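Local coordinates for exodeoxyribonuclease III (Neisseria meningitidis, PDB 2JC4), which acts in DNA repair as a 3'-5' exonuclease of the AP/ExoA family and probably uses two magnesium or manganese ions, at residues V104-G109 with A125-F130; K118-W123 with F147-A152; K165-S170 with L212-D217; Q174-L179 with L184-R189. All blocks are in the same frame, centred on the assembly; numbering follows the deposited sequence. Where two conformers were deposited one is given.

In the fold
From the N terminus, contact 1 comes first: strand 99-105 and the loop after it are met by helix 115-135, inside the beta-alpha-beta unit completed by strand 141-144. Contact 2 opens on the same helix before contact 1 has closed, so the two cross; it closes on the loop 147-152 beyond strand 141-144. Contact 3 then joins residues 165-170, which include a beta turn, to residues 212-217, which lead into strand 217-221, and contact 4 is nested inside that large loop, tying helix 170-180 to the edge strand 185-186. The salt bridge Arg215-Asp186 links contacts 3 and 4, and a single acetate touches both contact 1 and contact 3.

Contact 1: residues V104-G109 with A125-F130; sequences VYCVNG and AALTEF. With ACT (acetate ion), chain F.
Leu127 sends CG away from its backbone N (chi1 177°), and Val104 turns CG1 away from its carbonyl carbon (chi1 -74°); these torsions point methyl branches of helix and strand at each other in the protein interior. The pair belongs to a beta-alpha-beta unit of the DNase I-like fold, in which helix 115-135 connects the parallel strands 99-105 and 141-144 and packs against their sheet. The two side chains approach at a slant. Val104 CG1 sits against both branches of the leucine, 3.7 Å from Leu127 CD1 and 4.1 Å from Leu127 CD2. The backbones remain well separated, with Val104 CA 9.0 Å from Leu127 CA, and no hydrogen bond crosses between the segments. Two residues on, Cys106 lies more loosely against the CD2 branch, SG to Leu127 CD2 4.4 Å; Trp123 and Phe124 of the same helix also touch this cysteine.

At the end of the strand the chain reaches the active-site side of the molecule: Tyr105, its last residue, is a predicted catalytic residue, and Cys106 O accepts a hydrogen bond from the side-chain ND2 of Asn148, a predicted transition-state stabiliser. Asn108 lies farther out, where its amide nitrogen binds an acetate that probably came from the crystallisation liquor: ND2 donates to acetate O over 3.1 Å, with an N-H...O angle of 151°.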
loop_
_atom_site.group_PDB
_atom_site.type_symbol
_atom_site.label_atom_id
_atom_site.label_comp_id
_atom_site.label_asym_id
_atom_site.label_seq_id
_atom_site.Cartn_x
_atom_site.Cartn_y
_atom_site.Cartn_z
ATOM N N VAL A 104 3.257 1.503 3.550
ATOM C CA VAL A 104 2.348 2.232 4.411
ATOM C C VAL A 104 0.956 1.591 4.447
ATOM O O VAL A 104 0.415 1.168 3.425
ATOM C CB VAL A 104 2.234 3.734 3.950
ATOM C CG1 VAL A 104 3.493 4.501 4.316
ATOM C CG2 VAL A 104 1.890 3.886 2.388
ATOM N N TYR A 105 0.394 1.527 5.637
ATOM C CA TYR A 105 -1.025 1.304 5.791
ATOM C C TYR A 105 -1.560 2.624 6.374
ATOM O O TYR A 105 -1.468 2.854 7.593
ATOM C CB TYR A 105 -1.327 0.095 6.725
ATOM C CG TYR A 105 -2.797 0.077 7.037
ATOM C CD1 TYR A 105 -3.727 0.177 5.997
ATOM C CD2 TYR A 105 -3.272 0.050 8.369
ATOM C CE1 TYR A 105 -5.116 0.213 6.263
ATOM C CE2 TYR A 105 -4.669 0.069 8.635
ATOM C CZ TYR A 105 -5.562 0.178 7.571
ATOM O OH TYR A 105 -6.930 0.259 7.781
ATOM N N CYS A 106 -2.041 3.525 5.502
ATOM C CA CYS A 106 -2.338 4.894 5.911
ATOM C C CYS A 106 -3.647 4.936 6.671
ATOM O O CYS A 106 -4.541 4.084 6.466
ATOM C CB CYS A 106 -2.447 5.842 4.712
ATOM S SG CYS A 106 -0.897 5.966 3.770
ATOM N N VAL A 107 -3.771 5.955 7.505
ATOM C CA VAL A 107 -4.989 6.146 8.302
ATOM C C VAL A 107 -6.246 6.223 7.423
ATOM O O VAL A 107 -6.336 7.052 6.513
ATOM C CB VAL A 107 -4.890 7.403 9.207
ATOM C CG1 VAL A 107 -6.102 7.499 10.129
ATOM C CG2 VAL A 107 -3.592 7.361 10.021
ATOM N N ASN A 108 -7.231 5.384 7.733
ATOM C CA ASN A 108 -8.504 5.430 7.047
ATOM C C ASN A 108 -9.169 6.801 7.196
ATOM O O ASN A 108 -9.478 7.456 6.190
ATOM C CB ASN A 108 -9.421 4.287 7.522
ATOM C CG ASN A 108 -10.781 4.284 6.793
ATOM O OD1 ASN A 108 -11.578 5.219 6.938
ATOM N ND2 ASN A 108 -11.013 3.262 5.981
ATOM N N GLY A 109 -9.390 7.232 8.445
ATOM C CA GLY A 109 -9.939 8.562 8.705
ATOM C C GLY A 109 -11.391 8.517 9.132
ATOM O O GLY A 109 -11.842 9.431 9.800
ATOM N N ALA A 125 1.092 14.296 7.499
ATOM C CA ALA A 125 2.110 15.342 7.618
ATOM C C ALA A 125 3.404 14.682 8.057
ATOM O O ALA A 125 4.494 15.013 7.553
ATOM C CB ALA A 125 1.688 16.376 8.657
ATOM N N ALA A 126 3.293 13.769 9.020
ATOM C CA ALA A 126 4.484 13.065 9.524
ATOM C C ALA A 126 5.072 12.148 8.436
ATOM O O ALA A 126 6.289 12.026 8.296
ATOM C CB ALA A 126 4.172 12.282 10.796
ATOM N N LEU A 127 4.211 11.504 7.664
ATOM C CA LEU A 127 4.708 10.656 6.594
ATOM C C LEU A 127 5.483 11.475 5.555
ATOM O O LEU A 127 6.537 11.060 5.096
ATOM C CB LEU A 127 3.535 9.928 5.917
ATOM C CG LEU A 127 3.909 9.053 4.726
ATOM C CD1 LEU A 127 4.826 7.868 5.190
ATOM C CD2 LEU A 127 2.670 8.542 4.027
ATOM N N THR A 128 4.924 12.613 5.169
ATOM C CA THR A 128 5.547 13.484 4.164
ATOM C C THR A 128 6.987 13.842 4.574
ATOM O O THR A 128 7.921 13.803 3.758
ATOM C CB THR A 128 4.681 14.760 3.955
ATOM O OG1 THR A 128 3.343 14.342 3.663
ATOM C CG2 THR A 128 5.168 15.534 2.761
ATOM N N GLU A 129 7.152 14.159 5.847
ATOM C CA GLU A 129 8.468 14.536 6.391
ATOM C C GLU A 129 9.461 13.366 6.296
ATOM O O GLU A 129 10.616 13.515 5.891
ATOM C CB GLU A 129 8.289 15.007 7.847
ATOM C CG GLU A 129 9.133 16.193 8.184
ATOM C CD GLU A 129 9.110 16.494 9.671
ATOM O OE1 GLU A 129 10.046 16.053 10.379
ATOM O OE2 GLU A 129 8.136 17.130 10.120
ATOM N N PHE A 130 9.014 12.186 6.658
ATOM C CA PHE A 130 9.889 11.025 6.621
ATOM C C PHE A 130 10.285 10.706 5.188
ATOM O O PHE A 130 11.473 10.480 4.895
ATOM C CB PHE A 130 9.153 9.828 7.213
ATOM C CG PHE A 130 9.886 8.526 7.076
ATOM C CD1 PHE A 130 11.122 8.335 7.705
ATOM C CD2 PHE A 130 9.309 7.469 6.383
ATOM C CE1 PHE A 130 11.798 7.120 7.617
ATOM C CE2 PHE A 130 9.993 6.230 6.274
ATOM C CZ PHE A 130 11.218 6.054 6.921
HETATM C C ACT F . -12.423 1.435 3.342
HETATM O O ACT F . -13.046 2.416 3.800
HETATM O OXT ACT F . -12.461 0.361 3.997
HETATM C CH3 ACT F . -11.680 1.619 2.069
#

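Contact 2: residues K118-W123 with F147-A152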
loop_
_atom_site.group_PDB
_atom_site.type_symbol
_atom_site.label_atom_id
_atom_site.label_comp_id
_atom_site.label_asym_id
_atom_site.label_seq_id
_atom_site.Cartn_x
_atom_site.Cartn_y
_atom_site.Cartn_z
ATOM N N LYS A 118 -8.622 13.984 12.026
ATOM C CA LYS A 118 -7.531 14.849 12.491
ATOM C C LYS A 118 -6.252 14.013 12.633
ATOM O O LYS A 118 -5.162 14.489 12.290
ATOM C CB LYS A 118 -7.850 15.566 13.833
ATOM C CG LYS A 118 -9.046 16.534 13.747
ATOM C CD LYS A 118 -8.653 17.958 14.120
ATOM C CE LYS A 118 -9.684 18.980 13.635
ATOM N NZ LYS A 118 -10.861 19.049 14.564
ATOM N N TYR A 119 -6.399 12.795 13.164
ATOM C CA TYR A 119 -5.291 11.825 13.209
ATOM C C TYR A 119 -4.757 11.633 11.801
ATOM O O TYR A 119 -3.562 11.763 11.585
ATOM C CB TYR A 119 -5.714 10.512 13.861
ATOM C CG TYR A 119 -4.738 9.338 13.792
ATOM C CD1 TYR A 119 -3.363 9.496 14.071
ATOM C CD2 TYR A 119 -5.209 8.055 13.486
ATOM C CE1 TYR A 119 -2.476 8.378 14.002
ATOM C CE2 TYR A 119 -4.357 6.962 13.425
ATOM C CZ TYR A 119 -2.983 7.139 13.671
ATOM O OH TYR A 119 -2.168 6.040 13.621
ATOM N N LYS A 120 -5.636 11.367 10.834
ATOM C CA LYS A 120 -5.206 11.181 9.448
ATOM C C LYS A 120 -4.346 12.352 8.962
ATOM O O LYS A 120 -3.304 12.140 8.334
ATOM C CB LYS A 120 -6.401 10.987 8.491
ATOM C CG LYS A 120 -6.009 10.498 7.095
ATOM C CD LYS A 120 -7.261 10.209 6.225
ATOM C CE LYS A 120 -6.893 9.484 4.902
ATOM N NZ LYS A 120 -8.089 8.922 4.194
ATOM N N GLU A 121 -4.803 13.587 9.221
ATOM C CA GLU A 121 -4.071 14.788 8.792
ATOM C C GLU A 121 -2.679 14.822 9.401
ATOM O O GLU A 121 -1.707 15.061 8.707
ATOM C CB GLU A 121 -4.852 16.057 9.168
ATOM C CG GLU A 121 -4.183 17.387 8.774
ATOM C CD GLU A 121 -4.991 18.594 9.239
ATOM O OE1 GLU A 121 -5.914 18.458 10.062
ATOM O OE2 GLU A 121 -4.700 19.691 8.753
ATOM N N GLN A 122 -2.581 14.590 10.712
ATOM C CA GLN A 122 -1.282 14.739 11.391
ATOM C C GLN A 122 -0.340 13.617 10.938
ATOM O O GLN A 122 0.881 13.813 10.831
ATOM C CB GLN A 122 -1.476 14.654 12.907
ATOM C CG GLN A 122 -2.498 15.678 13.501
ATOM C CD GLN A 122 -2.917 15.357 14.964
ATOM O OE1 GLN A 122 -3.165 14.195 15.336
ATOM N NE2 GLN A 122 -3.004 16.402 15.790
ATOM N N TRP A 123 -0.913 12.437 10.731
ATOM C CA TRP A 123 -0.173 11.241 10.343
ATOM C C TRP A 123 0.400 11.449 8.917
ATOM O O TRP A 123 1.577 11.189 8.650
ATOM C CB TRP A 123 -1.088 10.000 10.449
ATOM C CG TRP A 123 -0.370 8.713 10.217
ATOM C CD1 TRP A 123 0.204 7.894 11.165
ATOM C CD2 TRP A 123 -0.114 8.114 8.960
ATOM N NE1 TRP A 123 0.786 6.801 10.554
ATOM C CE2 TRP A 123 0.626 6.933 9.198
ATOM C CE3 TRP A 123 -0.401 8.474 7.645
ATOM C CZ2 TRP A 123 1.061 6.111 8.169
ATOM C CZ3 TRP A 123 0.028 7.636 6.623
ATOM C CH2 TRP A 123 0.736 6.472 6.897
ATOM N N PHE A 147 -3.287 3.834 0.706
ATOM C CA PHE A 147 -3.223 5.233 1.072
ATOM C C PHE A 147 -4.582 5.690 1.584
ATOM O O PHE A 147 -4.648 6.727 2.205
ATOM C CB PHE A 147 -2.777 6.125 -0.108
ATOM C CG PHE A 147 -1.338 5.964 -0.463
ATOM C CD1 PHE A 147 -0.931 4.850 -1.214
ATOM C CD2 PHE A 147 -0.376 6.914 -0.052
ATOM C CE1 PHE A 147 0.409 4.646 -1.533
ATOM C CE2 PHE A 147 0.977 6.723 -0.389
ATOM C CZ PHE A 147 1.357 5.584 -1.148
ATOM N N ASN A 148 -5.638 4.896 1.367
ATOM C CA ASN A 148 -6.983 5.301 1.800
ATOM C C ASN A 148 -7.360 6.673 1.262
ATOM O O ASN A 148 -8.120 7.400 1.872
ATOM C CB ASN A 148 -7.093 5.270 3.336
ATOM C CG ASN A 148 -7.570 3.931 3.846
ATOM O OD1 ASN A 148 -8.627 3.419 3.400
ATOM N ND2 ASN A 148 -6.813 3.339 4.765
ATOM N N ILE A 149 -6.816 6.991 0.084
ATOM C CA ILE A 149 -7.134 8.218 -0.635
ATOM C C ILE A 149 -7.205 7.856 -2.121
ATOM O O ILE A 149 -6.288 7.193 -2.696
ATOM C CB ILE A 149 -6.096 9.359 -0.410
ATOM C CG1 ILE A 149 -6.035 9.800 1.066
ATOM C CG2 ILE A 149 -6.414 10.592 -1.379
ATOM C CD1 ILE A 149 -4.847 10.732 1.335
ATOM N N ALA A 150 -8.299 8.318 -2.727
ATOM C CA ALA A 150 -8.591 8.169 -4.142
ATOM C C ALA A 150 -8.229 9.496 -4.820
ATOM O O ALA A 150 -8.897 10.510 -4.616
ATOM C CB ALA A 150 -10.070 7.849 -4.315
ATOM N N PRO A 151 -7.127 9.514 -5.579
ATOM C CA PRO A 151 -6.559 10.799 -6.015
ATOM C C PRO A 151 -7.444 11.750 -6.829
ATOM O O PRO A 151 -7.285 12.965 -6.684
ATOM C CB PRO A 151 -5.337 10.371 -6.837
ATOM C CG PRO A 151 -4.895 9.085 -6.173
ATOM C CD PRO A 151 -6.266 8.389 -5.978
ATOM N N ALA A 152 -8.331 11.229 -7.680
ATOM C CA ALA A 152 -9.213 12.105 -8.505
ATOM C C ALA A 152 -10.556 11.422 -8.696
ATOM O O ALA A 152 -10.722 10.265 -8.276
ATOM C CB ALA A 152 -8.544 12.401 -9.836
#
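Phe147 comes first along residues 147-152 to approach Lys120, and its part is slight: its carbonyl O lies 4.5 Å from Lys120 CE, while its ring meets His218. At Asn148 the contact becomes polar. Lys120 reaches over from helix 115-135 with CG anti to the backbone N (chi1 -168°) and the rest of its chain extended, which carries the ammonium group to the loop backbone. There NZ donates to Asn148 O at 2.8 Å, from above the carbonyl plane, 39° out of it. Asn148 CB lies 3.9 Å from Lys120 NZ, while the amide end goes to Cys106. Ile149 comes next and supplies the apolar side: its CG1 lies 3.9 Å from Lys120 CE.

The buried ammonium has several polar partners. Besides Asn148 O it bonds Asn108 O and forms a salt bridge with Glu172, which would be expected to stabilise its positive charge. Asn148 is predicted to bind a metal ion and to stabilise the transition state, so Lys120 hydrogen-bonds the backbone of a probable active-site residue. The loop itself leaves strand 141-144 and leads towards helix 170-180; Phe147 packs on Leu179 and Pro151 on Phe176 of that helix, while helix 115-135 reaches the loop through Lys120 and strand 217-221 touches it through His218 and Leu220.

Contact 3: residues K165-S170 with L212-D217; sequences KIHCSS and LGLRID. With ACT (acetate ion), chain F.
Two loops bordering the active-site side of this DNase I-like domain meet here: a type II beta turn, Lys165 to Cys168, and the approach to strand 217-221, which starts at Asp217, predicted to be important for catalysis. The two methyl branches of Leu214 approach different residues of the turn. CD1 comes obliquely to the imidazole of His167, 3.7 Å from CD2 of that ring, with the two side chains crossing at about a right angle. In one conformer, Cys168 SG, tied by a disulfide to Cys156, lies 4.1 Å from Leu214 CD2, a doubtful contact because the cysteine has a second conformer. Farther along, Ile216 CG2 lies 4.5 Å from His167 CB. One face of the imidazole has Ile166 CG1 over its centre.

At the ring edge, His167 NE2 donates to acetate O over 2.7 Å, while Ile216 CD1 touches the acetate CH3 at 3.5 Å. The ligand, which Asn108 also holds, probably came from the crystallisation liquor. Since ND1 is also hydrogen-bonded, to Asn148 O, both ring nitrogens are engaged and the imidazole is fixed in rotation. A ring that donates from both nitrogens is probably protonated, which suits an acetate at NE2.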
loop_
_atom_site.group_PDB
_atom_site.type_symbol
_atom_site.label_atom_id
_atom_site.label_comp_id
_atom_site.label_asym_id
_atom_site.label_seq_id
_atom_site.Cartn_x
_atom_site.Cartn_y
_atom_site.Cartn_z
ATOM N N LYS A 165 -16.588 13.252 0.659
ATOM C CA LYS A 165 -16.721 12.162 1.629
ATOM C C LYS A 165 -15.384 11.464 1.770
ATOM O O LYS A 165 -14.470 11.663 0.928
ATOM C CB LYS A 165 -17.797 11.156 1.176
ATOM C CG LYS A 165 -19.135 11.816 0.806
ATOM C CD LYS A 165 -20.052 12.032 1.996
ATOM C CE LYS A 165 -21.524 12.114 1.533
ATOM N NZ LYS A 165 -21.655 13.142 0.426
ATOM N N ILE A 166 -15.260 10.672 2.836
ATOM C CA ILE A 166 -14.004 9.993 3.184
ATOM C C ILE A 166 -13.405 9.317 1.924
ATOM O O ILE A 166 -14.131 8.807 1.065
ATOM C CB ILE A 166 -14.207 9.008 4.406
ATOM C CG1 ILE A 166 -12.863 8.615 5.086
ATOM C CG2 ILE A 166 -15.038 7.766 3.984
ATOM C CD1 ILE A 166 -12.030 9.801 5.721
ATOM N N HIS A 167 -12.083 9.354 1.820
ATOM C CA HIS A 167 -11.301 8.828 0.697
ATOM C C HIS A 167 -11.232 9.712 -0.530
ATOM O O HIS A 167 -10.223 9.693 -1.229
ATOM C CB HIS A 167 -11.694 7.394 0.264
ATOM C CG HIS A 167 -11.749 6.411 1.382
ATOM N ND1 HIS A 167 -10.727 6.266 2.302
ATOM C CD2 HIS A 167 -12.724 5.539 1.755
ATOM C CE1 HIS A 167 -11.064 5.337 3.181
ATOM N NE2 HIS A 167 -12.265 4.873 2.868
ATOM N N CYS A 168 -12.302 10.464 -0.793
ATOM C CA CYS A 168 -12.427 11.247 -2.026
ATOM C C CYS A 168 -12.530 12.770 -1.836
ATOM O O CYS A 168 -12.911 13.487 -2.777
ATOM C CB CYS A 168 -13.667 10.763 -2.792
ATOM S SG CYS A 168 -13.639 8.996 -3.118
ATOM N N SER A 169 -12.220 13.260 -0.640
ATOM C CA SER A 169 -12.315 14.704 -0.363
ATOM C C SER A 169 -11.164 15.508 -0.960
ATOM O O SER A 169 -10.038 15.000 -1.177
ATOM C CB SER A 169 -12.431 14.997 1.157
ATOM O OG SER A 169 -11.185 14.780 1.818
ATOM N N SER A 170 -11.453 16.768 -1.240
ATOM C CA SER A 170 -10.454 17.715 -1.740
ATOM C C SER A 170 -9.235 17.811 -0.816
ATOM O O SER A 170 -8.068 17.807 -1.278
ATOM C CB SER A 170 -11.109 19.085 -1.979
ATOM O OG SER A 170 -11.645 19.642 -0.767
ATOM N N LEU A 212 -17.719 -1.808 -8.854
ATOM C CA LEU A 212 -17.863 -0.514 -8.174
ATOM C C LEU A 212 -16.867 -0.409 -7.006
ATOM O O LEU A 212 -17.003 -1.071 -5.994
ATOM C CB LEU A 212 -19.315 -0.332 -7.694
ATOM C CG LEU A 212 -20.367 -0.277 -8.850
ATOM C CD1 LEU A 212 -21.734 0.016 -8.314
ATOM C CD2 LEU A 212 -20.015 0.711 -9.990
ATOM N N GLY A 213 -15.852 0.421 -7.165
ATOM C CA GLY A 213 -14.774 0.482 -6.173
ATOM C C GLY A 213 -14.061 1.843 -6.124
ATOM O O GLY A 213 -14.494 2.825 -6.756
ATOM N N LEU A 214 -13.000 1.902 -5.317
ATOM C CA LEU A 214 -12.088 3.047 -5.220
ATOM C C LEU A 214 -10.651 2.601 -5.595
ATOM O O LEU A 214 -10.243 1.467 -5.319
ATOM C CB LEU A 214 -12.089 3.637 -3.814
ATOM C CG LEU A 214 -13.466 3.935 -3.171
ATOM C CD1 LEU A 214 -13.193 4.413 -1.770
ATOM C CD2 LEU A 214 -14.220 4.984 -3.941
ATOM N N ARG A 215 -9.911 3.491 -6.244
ATOM C CA ARG A 215 -8.458 3.300 -6.383
ATOM C C ARG A 215 -7.752 3.985 -5.232
ATOM O O ARG A 215 -7.491 5.194 -5.290
ATOM C CB ARG A 215 -7.916 3.819 -7.731
ATOM C CG ARG A 215 -6.447 3.462 -7.980
ATOM C CD ARG A 215 -5.926 4.011 -9.336
ATOM N NE ARG A 215 -5.813 5.474 -9.311
ATOM C CZ ARG A 215 -4.646 6.131 -9.265
ATOM N NH1 ARG A 215 -3.501 5.466 -9.266
ATOM N NH2 ARG A 215 -4.625 7.451 -9.248
ATOM N N ILE A 216 -7.426 3.210 -4.199
ATOM C CA ILE A 216 -6.767 3.745 -2.994
ATOM C C ILE A 216 -5.444 3.093 -2.659
ATOM O O ILE A 216 -4.748 3.541 -1.724
ATOM C CB ILE A 216 -7.712 3.686 -1.754
ATOM C CG1 ILE A 216 -8.206 2.237 -1.505
ATOM C CG2 ILE A 216 -8.922 4.697 -1.961
ATOM C CD1 ILE A 216 -9.111 2.096 -0.243
ATOM N N ASP A 217 -5.111 2.016 -3.368
ATOM C CA ASP A 217 -3.815 1.379 -3.216
ATOM C C ASP A 217 -2.894 1.796 -4.354
ATOM O O ASP A 217 -3.222 1.580 -5.562
ATOM C CB ASP A 217 -4.003 -0.143 -3.203
ATOM C CG ASP A 217 -4.919 -0.592 -2.078
ATOM O OD1 ASP A 217 -4.387 -0.794 -0.983
ATOM O OD2 ASP A 217 -6.142 -0.804 -2.312
HETATM C C ACT F . -12.423 1.435 3.342
HETATM O O ACT F . -13.046 2.416 3.800
HETATM O OXT ACT F . -12.461 0.361 3.997
HETATM C CH3 ACT F . -11.680 1.619 2.069
#

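Contact 4: residues Q174-L179 with L184-R189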
loop_
_atom_site.group_PDB
_atom_site.type_symbol
_atom_site.label_atom_id
_atom_site.label_comp_id
_atom_site.label_asym_id
_atom_site.label_seq_id
_atom_site.Cartn_x
_atom_site.Cartn_y
_atom_site.Cartn_z
ATOM N N GLN A 174 -5.354 16.726 -1.500
ATOM C CA GLN A 174 -4.184 17.575 -1.254
ATOM C C GLN A 174 -3.064 16.868 -0.493
ATOM O O GLN A 174 -1.891 17.060 -0.830
ATOM C CB GLN A 174 -4.548 18.884 -0.557
ATOM C CG GLN A 174 -3.355 19.916 -0.576
ATOM C CD GLN A 174 -2.818 20.178 -1.994
ATOM O OE1 GLN A 174 -3.539 20.659 -2.889
ATOM N NE2 GLN A 174 -1.549 19.873 -2.200
ATOM N N TRP A 175 -3.409 16.042 0.496
ATOM C CA TRP A 175 -2.393 15.255 1.210
ATOM C C TRP A 175 -1.688 14.281 0.278
ATOM O O TRP A 175 -0.471 14.134 0.361
ATOM C CB TRP A 175 -2.971 14.507 2.419
ATOM C CG TRP A 175 -3.687 15.425 3.368
ATOM C CD1 TRP A 175 -3.497 16.781 3.521
ATOM C CD2 TRP A 175 -4.724 15.054 4.295
ATOM N NE1 TRP A 175 -4.375 17.271 4.469
ATOM C CE2 TRP A 175 -5.137 16.230 4.954
ATOM C CE3 TRP A 175 -5.368 13.847 4.595
ATOM C CZ2 TRP A 175 -6.150 16.228 5.911
ATOM C CZ3 TRP A 175 -6.393 13.845 5.543
ATOM C CH2 TRP A 175 -6.761 15.029 6.192
ATOM N N PHE A 176 -2.430 13.670 -0.637
ATOM C CA PHE A 176 -1.837 12.792 -1.625
ATOM C C PHE A 176 -0.925 13.606 -2.559
ATOM O O PHE A 176 0.198 13.182 -2.876
ATOM C CB PHE A 176 -2.926 12.029 -2.405
ATOM C CG PHE A 176 -2.370 11.069 -3.443
ATOM C CD1 PHE A 176 -1.846 9.829 -3.053
ATOM C CD2 PHE A 176 -2.341 11.415 -4.790
ATOM C CE1 PHE A 176 -1.328 8.948 -3.998
ATOM C CE2 PHE A 176 -1.818 10.521 -5.741
ATOM C CZ PHE A 176 -1.336 9.291 -5.336
ATOM N N GLN A 177 -1.391 14.784 -2.964
ATOM C CA GLN A 177 -0.579 15.671 -3.809
ATOM C C GLN A 177 0.712 16.072 -3.095
ATOM O O GLN A 177 1.774 16.161 -3.740
ATOM C CB GLN A 177 -1.394 16.891 -4.303
ATOM C CG GLN A 177 -0.684 17.771 -5.384
ATOM C CD GLN A 177 -0.349 16.997 -6.643
ATOM O OE1 GLN A 177 -1.228 16.371 -7.236
ATOM N NE2 GLN A 177 0.916 17.010 -7.046
ATOM N N ASN A 178 0.651 16.266 -1.778
ATOM C CA ASN A 178 1.868 16.629 -1.039
ATOM C C ASN A 178 2.980 15.581 -1.129
ATOM O O ASN A 178 4.171 15.898 -1.055
ATOM C CB ASN A 178 1.558 16.942 0.417
ATOM C CG ASN A 178 0.648 18.140 0.578
ATOM O OD1 ASN A 178 0.523 18.945 -0.328
ATOM N ND2 ASN A 178 0.023 18.277 1.762
ATOM N N LEU A 179 2.598 14.318 -1.260
ATOM C CA LEU A 179 3.563 13.234 -1.478
ATOM C C LEU A 179 4.143 13.279 -2.903
ATOM O O LEU A 179 5.336 13.220 -3.083
ATOM C CB LEU A 179 2.896 11.877 -1.192
ATOM C CG LEU A 179 2.490 11.602 0.259
ATOM C CD1 LEU A 179 1.649 10.312 0.347
ATOM C CD2 LEU A 179 3.726 11.540 1.219
ATOM N N LEU A 184 7.745 12.498 -6.643
ATOM C CA LEU A 184 7.308 11.115 -6.837
ATOM C C LEU A 184 6.198 11.119 -7.865
ATOM O O LEU A 184 5.522 12.125 -8.015
ATOM C CB LEU A 184 6.753 10.561 -5.523
ATOM C CG LEU A 184 7.775 10.306 -4.416
ATOM C CD1 LEU A 184 6.972 9.916 -3.192
ATOM C CD2 LEU A 184 8.745 9.148 -4.815
ATOM N N THR A 185 6.058 9.999 -8.576
ATOM C CA THR A 185 5.115 9.805 -9.675
ATOM C C THR A 185 4.110 8.720 -9.275
ATOM O O THR A 185 4.518 7.653 -8.798
ATOM C CB THR A 185 5.914 9.342 -10.941
ATOM O OG1 THR A 185 6.656 10.456 -11.459
ATOM C CG2 THR A 185 4.993 8.821 -12.035
ATOM N N ASP A 186 2.805 9.002 -9.431
ATOM C CA ASP A 186 1.746 7.981 -9.258
ATOM C C ASP A 186 1.921 6.954 -10.405
ATOM O O ASP A 186 1.437 7.186 -11.516
ATOM C CB ASP A 186 0.358 8.704 -9.339
ATOM C CG ASP A 186 -0.858 7.765 -9.208
ATOM O OD1 ASP A 186 -0.705 6.527 -9.263
ATOM O OD2 ASP A 186 -1.993 8.306 -9.077
ATOM N N SER A 187 2.581 5.833 -10.145
ATOM C CA SER A 187 2.986 4.932 -11.239
ATOM C C SER A 187 1.838 4.458 -12.127
ATOM O O SER A 187 1.962 4.448 -13.359
ATOM C CB SER A 187 3.806 3.745 -10.754
ATOM O OG SER A 187 3.046 2.810 -10.021
ATOM N N LEU A 188 0.721 4.060 -11.518
ATOM C CA LEU A 188 -0.392 3.533 -12.317
ATOM C C LEU A 188 -0.848 4.571 -13.369
ATOM O O LEU A 188 -1.138 4.210 -14.526
ATOM C CB LEU A 188 -1.554 3.129 -11.403
ATOM C CG LEU A 188 -2.711 2.390 -12.097
ATOM C CD1 LEU A 188 -3.294 1.273 -11.187
ATOM C CD2 LEU A 188 -3.766 3.372 -12.553
ATOM N N ARG A 189 -0.890 5.851 -12.989
ATOM C CA ARG A 189 -1.357 6.896 -13.920
ATOM C C ARG A 189 -0.305 7.307 -14.956
ATOM O O ARG A 189 -0.638 7.850 -16.019
ATOM C CB ARG A 189 -1.906 8.119 -13.170
ATOM C CG ARG A 189 -3.270 7.908 -12.503
ATOM C CD ARG A 189 -4.328 7.597 -13.535
ATOM N NE ARG A 189 -5.646 7.376 -12.938
ATOM C CZ ARG A 189 -6.604 6.628 -13.478
ATOM N NH1 ARG A 189 -6.362 5.967 -14.614
ATOM N NH2 ARG A 189 -7.791 6.481 -12.857
#
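Phe176 and Asp186 meet where helix 170-180 packs against the sheet edge at strand 185-186, a helix-to-strand connection within the DNase I-like fold. The CB of Phe176 does not point at the other segment, but CG anti to the backbone N (chi1 -179°) swings the far end of the ring towards the aspartate. CB and CG make no close approach to residues 184-189. Of the ring carbons, CE2 comes within 4.0 Å of Asp186 OD2, and CZ, at the tip, is 3.9 Å from the same oxygen and 4.2 Å from Asp186 CG. The carboxylate is strongly turned against the ring, their planes 78° apart, and OD2 approaches obliquely. That oxygen is engaged in a salt bridge with Arg215, so the aromatic ring packs beside an ion pair. Pro151, His218 and Leu220 also touch Phe176.

Asp186 stands at the N-cap position of the short helix 187-191, just where the edge strand ends. That strand is held to strand 217-221 by backbone hydrogen bonds from Thr185 to Val221, with Ser187 bonded to Ile219 just beyond. Nearer the short link between the segments, Leu179 and Leu184 have their CA atoms 6.9 Å apart. Here the side chain of Leu184 rests against the backbone carbonyl of Leu179: Leu184 CD1 lies 3.7 Å from Leu179 O.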